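Local coordinates for protein 6-carboxyhexanoate--coa ligase (Bacillus subtilis, PDB 5FLG) that belongs to the 6-carboxyhexanoate--CoA ligase family, folds as a mixed alpha/beta chain, and binds phosphoaminophosphonic acid-adenylate ester, pimelic acid and magnesium ions, at residues E71-I76 with K247-I252; V145-M150 with S180-H185; M150-A155 with E174-A179; V188-C193 with V229-G234. One frame throughout, in Å; residues are numbered along the deposited sequence.

Contact 1 (E71-I76 with K247-I252); sequences ESIKTI and KQPILI
Ile76 packs against the CG2 branch of Ile250 and the tip, CD1, of Ile252, and its side chain shows how the two strands close on this face. Its CB carries CG1 between the backbone N and the carbonyl carbon (chi1 58°), which sends that branch toward the neighbouring strand. There CG1 stands 3.6 Å from Ile252 CD1. Beyond it the tip, Ile76 CD1, reaches Ile250 CG2 at 3.8 Å, so that one branch touches both isoleucines. The other branch, CG2, turns to Arg184 of helix 170-184. On the reverse face Ile73 CG2 meets Leu251 CG at 3.7 Å, while Ile73 CD1 rests on Pro249 CB at 3.6 Å; Phe8 and Leu34 of the neighbouring antiparallel sheet add to this side. The backbone evidence agrees with a parallel pairing: Leu251 N donates to Lys74 O (3.0 Å), Ile76 N to Leu251 O (3.0 Å), and the bond from Lys74 N to Pro249 O is longer at 3.3 Å. The axes of strands 74-76 and 250-252 approach to 4.7 Å and are inclined by 33°. Further back, Glu71 forms a salt bridge with Arg149. Strand 74-76 is thus an edge strand and 250-252 the central strand of a three-stranded parallel sheet.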
# COMPACT_ATOMS: atom_id res chain seq x y z
N GLU A 71 16.27 -9.54 -7.63
CA GLU A 71 17.43 -10.30 -7.16
C GLU A 71 17.04 -11.77 -7.15
O GLU A 71 15.86 -12.11 -6.96
CB GLU A 71 17.84 -9.83 -5.76
CG GLU A 71 18.27 -8.36 -5.65
CD GLU A 71 17.13 -7.35 -5.81
OE1 GLU A 71 15.98 -7.62 -5.36
OE2 GLU A 71 17.36 -6.30 -6.44
N SER A 72 18.00 -12.65 -7.36
CA SER A 72 17.68 -14.08 -7.38
C SER A 72 17.49 -14.59 -5.95
O SER A 72 18.12 -14.08 -5.02
CB SER A 72 18.79 -14.88 -8.07
OG SER A 72 20.01 -14.59 -7.42
N ILE A 73 16.52 -15.49 -5.78
CA ILE A 73 16.11 -15.96 -4.47
C ILE A 73 17.08 -16.99 -3.99
O ILE A 73 17.49 -17.86 -4.72
CB ILE A 73 14.73 -16.67 -4.53
CG1 ILE A 73 13.72 -15.84 -5.31
CG2 ILE A 73 14.19 -16.95 -3.14
CD1 ILE A 73 13.60 -14.42 -4.84
N LYS A 74 17.33 -16.99 -2.70
CA LYS A 74 18.18 -17.98 -2.10
C LYS A 74 17.31 -18.73 -1.14
O LYS A 74 16.63 -18.11 -0.31
CB LYS A 74 19.30 -17.29 -1.33
CG LYS A 74 20.09 -18.24 -0.46
CD LYS A 74 20.68 -19.39 -1.27
CE LYS A 74 21.56 -20.26 -0.39
NZ LYS A 74 22.68 -20.87 -1.17
N THR A 75 17.57 -20.03 -1.05
CA THR A 75 16.81 -20.90 -0.17
C THR A 75 17.74 -21.44 0.88
O THR A 75 18.72 -22.03 0.53
CB THR A 75 16.19 -22.06 -1.00
OG1 THR A 75 15.22 -21.51 -1.88
CG2 THR A 75 15.53 -23.08 -0.14
N ILE A 76 17.32 -21.38 2.14
CA ILE A 76 18.07 -21.88 3.27
C ILE A 76 17.22 -22.71 4.19
O ILE A 76 15.98 -22.66 4.13
CB ILE A 76 18.65 -20.73 4.11
CG1 ILE A 76 17.55 -19.82 4.61
CG2 ILE A 76 19.68 -19.93 3.32
CD1 ILE A 76 18.01 -18.80 5.62
N LYS A 247 16.61 -6.07 1.72
CA LYS A 247 16.48 -6.35 0.28
C LYS A 247 16.83 -7.76 -0.20
O LYS A 247 16.47 -8.15 -1.32
CB LYS A 247 17.28 -5.33 -0.51
CG LYS A 247 16.77 -3.91 -0.32
CD LYS A 247 15.34 -3.77 -0.83
CE LYS A 247 15.14 -2.50 -1.63
NZ LYS A 247 14.92 -1.34 -0.72
N GLN A 248 17.51 -8.55 0.62
CA GLN A 248 18.00 -9.85 0.17
C GLN A 248 16.90 -10.92 0.31
O GLN A 248 16.36 -11.12 1.38
CB GLN A 248 19.22 -10.22 0.98
CG GLN A 248 19.93 -11.47 0.52
CD GLN A 248 20.55 -12.22 1.69
OE1 GLN A 248 20.02 -12.20 2.81
NE2 GLN A 248 21.69 -12.88 1.44
N PRO A 249 16.51 -11.55 -0.80
CA PRO A 249 15.33 -12.40 -0.72
C PRO A 249 15.66 -13.82 -0.29
O PRO A 249 16.61 -14.42 -0.79
CB PRO A 249 14.74 -12.36 -2.14
CG PRO A 249 15.85 -11.92 -3.02
CD PRO A 249 16.86 -11.19 -2.19
N ILE A 250 14.91 -14.32 0.68
CA ILE A 250 15.18 -15.57 1.31
C ILE A 250 13.88 -16.38 1.36
O ILE A 250 12.84 -15.87 1.76
CB ILE A 250 15.68 -15.34 2.72
CG1 ILE A 250 17.08 -14.67 2.69
CG2 ILE A 250 15.79 -16.66 3.46
CD1 ILE A 250 18.20 -15.65 2.47
N LEU A 251 13.96 -17.63 0.92
CA LEU A 251 12.91 -18.60 1.23
C LEU A 251 13.45 -19.67 2.15
O LEU A 251 14.58 -20.11 1.99
CB LEU A 251 12.40 -19.27 -0.04
CG LEU A 251 11.56 -18.39 -0.95
CD1 LEU A 251 11.22 -19.15 -2.24
CD2 LEU A 251 10.29 -17.91 -0.26
N ILE A 252 12.65 -20.05 3.14
CA ILE A 252 13.02 -21.13 4.01
C ILE A 252 12.50 -22.46 3.42
O ILE A 252 11.34 -22.59 3.05
CB ILE A 252 12.43 -20.94 5.40
CG1 ILE A 252 12.81 -19.57 5.95
CG2 ILE A 252 12.88 -22.06 6.31
CD1 ILE A 252 14.30 -19.38 6.14

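Contact 2 (V145-M150 with S180-H185); sequences VRVSRM and SKVSRH. With ANP (phosphoaminophosphonic acid-adenylate ester), chain D.
Lys181 reaches from helix 170-184 to the backbone of Ser148, and this is the one hydrogen bond between the segments. Its chain is extended throughout, chi4 of 174° placing NZ at the far end, 2.8 Å from Ser148 O and nearly in line with that carbonyl (C=O...N angle 171°). The carbonyls of Gln248 and Leu245, at the C-terminal end of helix 238-247, also accept from NZ.

Apolar contacts flank the lysine. Val147 CG1 lies 3.9 Å from Lys181 CE as the two side chains slide past each other in opposite directions, and Met150 CB, at the start of strand 150-151, also touches Lys181 CD. The second branch of Val147, CG2, crosses to Val182 CG2 at 3.9 Å.

The polar contacts of 145-150 with phosphoaminophosphonic acid-adenylate ester use the backbone and one arginine. Val147 N donates to N1 of the ligand and Val147 O accepts from its N6, both at 2.8 Å, so one residue reads both polar atoms on this edge of the adenine. The Arg146 guanidinium places a face against the purine, with N7 off-centre above its plane, while Arg146 NH1 donates to O2B at 3.1 Å and NH2 to O1B at 3.2 Å. Glu32 and the carbonyl of Arg124 also hold this group.

Three carbonyl acceptors round a buried lysine nitrogen suit a protonated ammonium, and the nearby C-terminal helix end would probably stabilise the charge. By gripping Ser148, that ammonium ties the helix to the residue next to the one that pairs with adenine.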
# COMPACT_ATOMS: atom_id res chain seq x y z
N VAL A 145 14.82 -0.98 11.81
CA VAL A 145 15.21 -1.61 10.57
C VAL A 145 14.24 -2.75 10.36
O VAL A 145 14.09 -3.59 11.24
CB VAL A 145 16.66 -2.16 10.64
CG1 VAL A 145 16.97 -3.02 9.43
CG2 VAL A 145 17.66 -1.01 10.76
N ARG A 146 13.62 -2.79 9.20
CA ARG A 146 12.53 -3.74 8.97
C ARG A 146 13.00 -4.81 8.00
O ARG A 146 13.22 -4.56 6.84
CB ARG A 146 11.29 -3.06 8.42
CG ARG A 146 10.04 -3.96 8.45
CD ARG A 146 9.38 -4.08 9.83
NE ARG A 146 8.34 -5.13 9.80
CZ ARG A 146 7.51 -5.47 10.78
NH1 ARG A 146 7.53 -4.85 11.95
NH2 ARG A 146 6.69 -6.52 10.60
N VAL A 147 13.22 -6.01 8.50
CA VAL A 147 13.65 -7.12 7.68
C VAL A 147 12.51 -7.54 6.76
O VAL A 147 11.36 -7.63 7.18
CB VAL A 147 14.06 -8.30 8.57
CG1 VAL A 147 14.54 -9.46 7.71
CG2 VAL A 147 15.17 -7.85 9.54
N SER A 148 12.83 -7.66 5.49
CA SER A 148 11.83 -7.89 4.50
C SER A 148 12.27 -9.00 3.52
O SER A 148 13.43 -9.42 3.53
CB SER A 148 11.59 -6.58 3.79
OG SER A 148 10.48 -6.66 2.94
N ARG A 149 11.35 -9.44 2.67
CA ARG A 149 11.66 -10.32 1.55
C ARG A 149 12.15 -11.65 2.03
O ARG A 149 13.14 -12.20 1.51
CB ARG A 149 12.70 -9.70 0.65
CG ARG A 149 12.16 -8.50 -0.08
CD ARG A 149 13.23 -7.88 -0.93
NE ARG A 149 12.67 -6.78 -1.71
CZ ARG A 149 13.16 -6.38 -2.87
NH1 ARG A 149 14.29 -6.93 -3.34
NH2 ARG A 149 12.54 -5.44 -3.54
N MET A 150 11.51 -12.15 3.09
CA MET A 150 11.72 -13.52 3.52
C MET A 150 10.37 -14.19 3.71
O MET A 150 9.38 -13.51 3.98
CB MET A 150 12.53 -13.58 4.79
CG MET A 150 11.79 -13.12 6.05
SD MET A 150 11.69 -11.34 6.16
CE MET A 150 11.17 -11.10 7.85
N SER A 180 16.09 -16.85 10.92
CA SER A 180 17.00 -17.56 10.03
C SER A 180 17.68 -16.65 9.00
O SER A 180 18.89 -16.74 8.74
CB SER A 180 16.27 -18.71 9.35
OG SER A 180 15.80 -19.60 10.32
N LYS A 181 16.90 -15.78 8.38
CA LYS A 181 17.51 -14.82 7.47
C LYS A 181 18.52 -13.95 8.20
O LYS A 181 19.65 -13.77 7.73
CB LYS A 181 16.47 -13.91 6.83
CG LYS A 181 17.12 -12.70 6.20
CD LYS A 181 16.25 -12.01 5.17
CE LYS A 181 16.83 -10.66 4.84
NZ LYS A 181 16.13 -9.97 3.73
N VAL A 182 18.14 -13.44 9.37
CA VAL A 182 18.97 -12.51 10.09
C VAL A 182 20.26 -13.21 10.54
O VAL A 182 21.34 -12.65 10.42
CB VAL A 182 18.21 -11.90 11.27
CG1 VAL A 182 19.15 -11.13 12.17
CG2 VAL A 182 17.12 -10.97 10.75
N SER A 183 20.13 -14.42 11.07
CA SER A 183 21.28 -15.10 11.65
C SER A 183 22.35 -15.46 10.61
O SER A 183 23.52 -15.63 10.94
CB SER A 183 20.82 -16.35 12.33
OG SER A 183 21.88 -16.96 13.03
N ARG A 184 21.89 -15.72 9.39
CA ARG A 184 22.75 -15.99 8.25
C ARG A 184 23.73 -14.82 7.99
O ARG A 184 24.81 -14.99 7.47
CB ARG A 184 21.87 -16.21 7.04
CG ARG A 184 22.62 -16.54 5.76
CD ARG A 184 21.91 -17.65 5.00
NE ARG A 184 22.54 -17.92 3.71
CZ ARG A 184 22.59 -17.04 2.72
NH1 ARG A 184 22.06 -15.84 2.89
NH2 ARG A 184 23.19 -17.34 1.59
N HIS A 185 23.28 -13.60 8.24
CA HIS A 185 24.13 -12.47 7.94
C HIS A 185 25.45 -12.51 8.69
O HIS A 185 25.49 -12.62 9.89
CB HIS A 185 23.39 -11.18 8.23
CG HIS A 185 24.05 -9.99 7.63
ND1 HIS A 185 25.27 -9.51 8.07
CD2 HIS A 185 23.71 -9.22 6.56
CE1 HIS A 185 25.63 -8.48 7.33
NE2 HIS A 185 24.69 -8.26 6.43
PG ANP D . 2.40 -8.55 14.10
O1G ANP D . 1.13 -8.28 13.34
O2G ANP D . 2.15 -8.73 15.58
O3G ANP D . 3.27 -9.64 13.56
PB ANP D . 4.97 -7.07 14.04
O1B ANP D . 5.50 -8.10 13.10
O2B ANP D . 5.30 -5.63 13.95
N3B ANP D . 3.25 -7.08 13.94
PA ANP D . 5.77 -8.98 16.05
O1A ANP D . 5.20 -9.33 17.34
O2A ANP D . 5.78 -9.92 14.88
O3A ANP D . 5.27 -7.53 15.57
O5' ANP D . 7.34 -8.59 16.40
C5' ANP D . 7.68 -8.04 17.64
C4' ANP D . 8.63 -6.85 17.43
O4' ANP D . 9.76 -7.30 16.68
C3' ANP D . 7.98 -5.74 16.62
O3' ANP D . 7.38 -4.76 17.46
C2' ANP D . 9.15 -5.12 15.91
O2' ANP D . 9.84 -4.26 16.82
C1' ANP D . 10.01 -6.33 15.65
N9 ANP D . 9.72 -6.83 14.31
C8 ANP D . 8.61 -7.53 13.87
N7 ANP D . 8.77 -7.88 12.58
C5 ANP D . 9.97 -7.37 12.17
C6 ANP D . 10.75 -7.32 10.92
N6 ANP D . 10.30 -7.87 9.78
N1 ANP D . 11.95 -6.71 10.93
C2 ANP D . 12.42 -6.13 12.04
N3 ANP D . 11.82 -6.18 13.24
C4 ANP D . 10.57 -6.68 13.31

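Contact 3 (M150-A155 with E174-A179); sequences MDWPDA and EALALA. With ANP (phosphoaminophosphonic acid-adenylate ester), chain D.
From Met150 to Trp152 the backbone runs extended past helix 170-184 with no hydrogen bond between the segments, so the contact is made by side chains, those of Met150 and Trp152 reaching the helix at different places. Trp152 CG is anti to the backbone N (chi1 -168°), and the six-membered end of the indole meets Leu176: CZ3 is 3.7 Å from Leu176 CD2. Leu176 CB lies in the plane of the ring, beyond its rim, so the leucine borders an edge and does not cover a face. Ala177 faces the extended chain from Met150 to Trp152, its CB 4.4 Å from Met150 CG. The methyl end of Met150 goes further: CE stands 3.8 Å from both CB and CG of Leu178. This places one face of the parallel sheet 74-76/250-252/150-151 against the helix, and Ile252 of the central strand touches both Trp152 and Ala177. Leu178 also lines the nucleotide pocket, with CD1 only 3.4 Å from C6 of phosphoaminophosphonic acid-adenylate ester. Asp151 OD1 accepts from Trp152 N at 2.7 Å, met on the anti side and 22° out of the carboxylate plane, while OD2 pairs with Arg33 and takes the backbone N of Leu34. The indole NE1 donates to Asn156 OD1 in helix 154-164, for which Pro153 is the N-cap residue; Phe157 of that helix meets the indole edge-to-face.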
# COMPACT_ATOMS: atom_id res chain seq x y z
N MET A 150 11.51 -12.15 3.09
CA MET A 150 11.72 -13.52 3.52
C MET A 150 10.37 -14.19 3.71
O MET A 150 9.38 -13.51 3.98
CB MET A 150 12.53 -13.58 4.79
CG MET A 150 11.79 -13.12 6.05
SD MET A 150 11.69 -11.34 6.16
CE MET A 150 11.17 -11.10 7.85
N ASP A 151 10.32 -15.50 3.57
CA ASP A 151 9.04 -16.25 3.75
C ASP A 151 9.36 -17.72 3.78
O ASP A 151 10.52 -18.12 3.56
CB ASP A 151 8.12 -15.96 2.58
CG ASP A 151 6.61 -16.10 2.94
OD1 ASP A 151 6.27 -16.79 3.92
OD2 ASP A 151 5.80 -15.44 2.26
N TRP A 152 8.33 -18.53 4.03
CA TRP A 152 8.48 -19.94 4.27
C TRP A 152 7.18 -20.57 3.78
O TRP A 152 6.17 -20.41 4.43
CB TRP A 152 8.61 -20.18 5.77
CG TRP A 152 9.05 -21.55 6.13
CD1 TRP A 152 8.93 -22.66 5.36
CD2 TRP A 152 9.49 -21.99 7.40
NE1 TRP A 152 9.34 -23.75 6.06
CE2 TRP A 152 9.69 -23.37 7.32
CE3 TRP A 152 9.70 -21.35 8.62
CZ2 TRP A 152 10.28 -24.09 8.34
CZ3 TRP A 152 10.15 -22.09 9.66
CH2 TRP A 152 10.45 -23.45 9.53
N PRO A 153 7.19 -21.15 2.58
CA PRO A 153 6.01 -21.83 2.05
C PRO A 153 5.32 -22.72 3.08
O PRO A 153 5.95 -23.61 3.72
CB PRO A 153 6.57 -22.65 0.89
CG PRO A 153 7.81 -21.87 0.45
CD PRO A 153 8.38 -21.30 1.71
N ASP A 154 4.05 -22.41 3.31
CA ASP A 154 3.32 -23.08 4.36
C ASP A 154 3.48 -24.61 4.41
O ASP A 154 3.53 -25.21 5.47
CB ASP A 154 1.83 -22.74 4.24
CG ASP A 154 1.11 -22.97 5.52
OD1 ASP A 154 1.50 -22.31 6.52
OD2 ASP A 154 0.40 -24.00 5.61
N ALA A 155 3.43 -25.24 3.27
CA ALA A 155 3.38 -26.71 3.24
C ALA A 155 4.66 -27.29 3.83
O ALA A 155 4.65 -28.21 4.67
CB ALA A 155 3.17 -27.19 1.81
N GLU A 174 6.73 -17.04 10.96
CA GLU A 174 7.23 -15.72 10.68
C GLU A 174 8.51 -15.42 11.44
O GLU A 174 9.49 -15.01 10.85
CB GLU A 174 6.16 -14.66 10.94
CG GLU A 174 5.05 -14.66 9.89
CD GLU A 174 3.70 -14.05 10.36
OE1 GLU A 174 3.60 -13.49 11.48
OE2 GLU A 174 2.73 -14.13 9.60
N ALA A 175 8.54 -15.75 12.73
CA ALA A 175 9.66 -15.42 13.54
C ALA A 175 10.87 -16.23 13.11
O ALA A 175 12.00 -15.72 13.10
CB ALA A 175 9.35 -15.69 14.98
N LEU A 176 10.67 -17.52 12.89
CA LEU A 176 11.78 -18.40 12.53
C LEU A 176 12.31 -18.05 11.13
O LEU A 176 13.52 -18.15 10.87
CB LEU A 176 11.40 -19.87 12.69
CG LEU A 176 12.49 -20.93 12.49
CD1 LEU A 176 13.79 -20.63 13.25
CD2 LEU A 176 11.94 -22.29 12.90
N ALA A 177 11.42 -17.64 10.23
CA ALA A 177 11.90 -17.20 8.92
C ALA A 177 12.78 -15.97 9.05
O ALA A 177 13.87 -15.89 8.41
CB ALA A 177 10.76 -16.90 7.99
N LEU A 178 12.30 -15.00 9.84
CA LEU A 178 13.08 -13.80 10.11
C LEU A 178 14.43 -14.12 10.74
O LEU A 178 15.46 -13.62 10.31
CB LEU A 178 12.29 -12.84 11.01
CG LEU A 178 12.91 -11.46 11.20
CD1 LEU A 178 11.85 -10.44 11.59
CD2 LEU A 178 14.00 -11.53 12.27
N ALA A 179 14.38 -14.87 11.84
CA ALA A 179 15.54 -15.18 12.58
C ALA A 179 16.56 -15.93 11.75
O ALA A 179 17.74 -15.70 11.91
CB ALA A 179 15.25 -15.93 13.85
PG ANP D . 2.40 -8.55 14.10
O1G ANP D . 1.13 -8.28 13.34
O2G ANP D . 2.15 -8.73 15.58
O3G ANP D . 3.27 -9.64 13.56
PB ANP D . 4.97 -7.07 14.04
O1B ANP D . 5.50 -8.10 13.10
O2B ANP D . 5.30 -5.63 13.95
N3B ANP D . 3.25 -7.08 13.94
PA ANP D . 5.77 -8.98 16.05
O1A ANP D . 5.20 -9.33 17.34
O2A ANP D . 5.78 -9.92 14.88
O3A ANP D . 5.27 -7.53 15.57
O5' ANP D . 7.34 -8.59 16.40
C5' ANP D . 7.68 -8.04 17.64
C4' ANP D . 8.63 -6.85 17.43
O4' ANP D . 9.76 -7.30 16.68
C3' ANP D . 7.98 -5.74 16.62
O3' ANP D . 7.38 -4.76 17.46
C2' ANP D . 9.15 -5.12 15.91
O2' ANP D . 9.84 -4.26 16.82
C1' ANP D . 10.01 -6.33 15.65
N9 ANP D . 9.72 -6.83 14.31
C8 ANP D . 8.61 -7.53 13.87
N7 ANP D . 8.77 -7.88 12.58
C5 ANP D . 9.97 -7.37 12.17
C6 ANP D . 10.75 -7.32 10.92
N6 ANP D . 10.30 -7.87 9.78
N1 ANP D . 11.95 -6.71 10.93
C2 ANP D . 12.42 -6.13 12.04
N3 ANP D . 11.82 -6.18 13.24
C4 ANP D . 10.57 -6.68 13.31

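Contact 4 (V188-C193 with V229-G234); sequences VVAELC and VFFIDG
Val189 and Ala190 both face Phe231, a classic beta bulge in an otherwise regular antiparallel pairing of strands 188-194 and 227-232. The evidence is in the two bonds made by the N and O of Phe231: Val189 N donates to Phe231 O at 2.9 Å, and Phe231 N donates to Ala190 O at 2.7 Å, with an N-H...O angle of 169°. A psi of -37° at Val189 breaks the extended run where the register shifts by one residue. Beyond the bulge, Leu192 and Val229 form a regular hydrogen-bonded pair, 2.9 Å in each direction between N and O. Next come the side chains. Val188 CG2 touches Ile232 CD1 at 3.7 Å, and on the opposite face Phe231 brings its ring edge to Ala190 O, while Val229 CG1 lies over one of its faces. Outside this layer, Val188 and Phe230 lean on Val182 of helix 170-184, whereas helix 107-116 meets Phe231 through Val109 and Ala113. Glu191 runs beside Phe230, pointing the same way, and is held by a salt bridge to Arg228; Tyr204 adds a weak hydrogen bond. Its carboxylate plane stands 85° from the ring, and Glu191 OE2 lies in the ring plane, 3.6 Å from Phe230 CE1.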
# COMPACT_ATOMS: atom_id res chain seq x y z
N VAL A 188 25.86 -10.47 12.06
CA VAL A 188 24.98 -10.65 13.20
C VAL A 188 25.40 -11.77 14.12
O VAL A 188 25.37 -12.96 13.74
CB VAL A 188 23.49 -10.90 12.77
CG1 VAL A 188 22.61 -11.04 14.00
CG2 VAL A 188 22.98 -9.79 11.89
N VAL A 189 25.67 -11.44 15.37
CA VAL A 189 26.13 -12.41 16.35
C VAL A 189 24.92 -13.03 17.06
O VAL A 189 24.95 -14.17 17.46
CB VAL A 189 27.04 -11.72 17.38
CG1 VAL A 189 27.37 -12.65 18.54
CG2 VAL A 189 28.32 -11.23 16.71
N ALA A 190 23.91 -12.24 17.31
CA ALA A 190 22.75 -12.74 18.05
C ALA A 190 21.56 -11.81 17.96
O ALA A 190 21.69 -10.61 17.66
CB ALA A 190 23.14 -12.97 19.49
N GLU A 191 20.37 -12.40 18.18
CA GLU A 191 19.11 -11.66 18.12
C GLU A 191 18.35 -11.95 19.41
O GLU A 191 18.44 -13.03 19.96
CB GLU A 191 18.28 -12.04 16.90
CG GLU A 191 16.85 -11.47 16.96
CD GLU A 191 15.89 -11.97 15.86
OE1 GLU A 191 16.21 -12.91 15.09
OE2 GLU A 191 14.75 -11.43 15.79
N LEU A 192 17.78 -10.90 20.00
CA LEU A 192 16.91 -11.03 21.12
C LEU A 192 15.53 -10.50 20.73
O LEU A 192 15.42 -9.42 20.16
CB LEU A 192 17.47 -10.22 22.27
CG LEU A 192 16.61 -10.03 23.50
CD1 LEU A 192 16.42 -11.33 24.28
CD2 LEU A 192 17.26 -8.97 24.36
N CYS A 193 14.49 -11.27 21.05
CA CYS A 193 13.16 -10.96 20.58
C CYS A 193 12.09 -11.35 21.59
O CYS A 193 12.15 -12.43 22.19
CB CYS A 193 12.88 -11.67 19.27
SG CYS A 193 11.11 -11.62 18.80
N VAL A 229 16.17 -6.85 18.94
CA VAL A 229 17.53 -6.29 18.88
C VAL A 229 18.45 -7.28 18.18
O VAL A 229 18.46 -8.48 18.53
CB VAL A 229 18.11 -6.06 20.30
CG1 VAL A 229 19.50 -5.45 20.23
CG2 VAL A 229 17.19 -5.13 21.09
N PHE A 230 19.31 -6.75 17.29
CA PHE A 230 20.31 -7.54 16.62
C PHE A 230 21.67 -7.07 17.13
O PHE A 230 22.02 -5.92 16.93
CB PHE A 230 20.28 -7.33 15.09
CG PHE A 230 18.97 -7.66 14.44
CD1 PHE A 230 18.08 -8.54 15.03
CD2 PHE A 230 18.67 -7.18 13.18
CE1 PHE A 230 16.86 -8.81 14.44
CE2 PHE A 230 17.47 -7.49 12.56
CZ PHE A 230 16.55 -8.31 13.20
N PHE A 231 22.43 -7.97 17.70
CA PHE A 231 23.74 -7.64 18.20
C PHE A 231 24.74 -7.81 17.07
O PHE A 231 24.87 -8.90 16.50
CB PHE A 231 24.06 -8.55 19.38
CG PHE A 231 23.23 -8.27 20.60
CD1 PHE A 231 23.62 -7.33 21.53
CD2 PHE A 231 22.02 -8.94 20.81
CE1 PHE A 231 22.85 -7.08 22.65
CE2 PHE A 231 21.23 -8.68 21.91
CZ PHE A 231 21.64 -7.74 22.83
N ILE A 232 25.33 -6.70 16.66
CA ILE A 232 26.15 -6.63 15.44
C ILE A 232 27.66 -6.55 15.73
O ILE A 232 28.10 -5.78 16.58
CB ILE A 232 25.81 -5.39 14.61
CG1 ILE A 232 24.33 -5.37 14.30
CG2 ILE A 232 26.65 -5.33 13.35
CD1 ILE A 232 23.85 -6.48 13.39
N ASP A 233 28.42 -7.36 15.00
CA ASP A 233 29.86 -7.34 15.04
C ASP A 233 30.39 -7.20 13.62
O ASP A 233 30.55 -8.20 12.91
CB ASP A 233 30.39 -8.65 15.62
CG ASP A 233 31.91 -8.80 15.41
OD1 ASP A 233 32.53 -7.91 14.78
OD2 ASP A 233 32.47 -9.82 15.86
N GLY A 234 30.67 -5.98 13.21
CA GLY A 234 31.09 -5.73 11.85
C GLY A 234 31.84 -4.42 11.74
O GLY A 234 31.56 -3.48 12.49

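In the fold
Helix 170-184 connects the set: contacts 2 and 3 both use it, their centres 10 Å apart and Met150 common to both, and contact 4 begins on the strand that follows it. Contact 1 joins segments 171 residues apart and spans the other three along the chain; contact 3 falls within the span of contact 2, and both close before contact 4 opens. Strand 250-252 of contact 1 neighbours strand 150-151 of contact 3. Contact 4 belongs to the seven-stranded mixed sheet, its centre about 20 Å from that of contact 1. The helix touches Ile76, Ile250 and Ile252 of the parallel sheet and Val188 and Phe230 of the mixed one, thus bridging both sheets beside the bound nucleotide analogue.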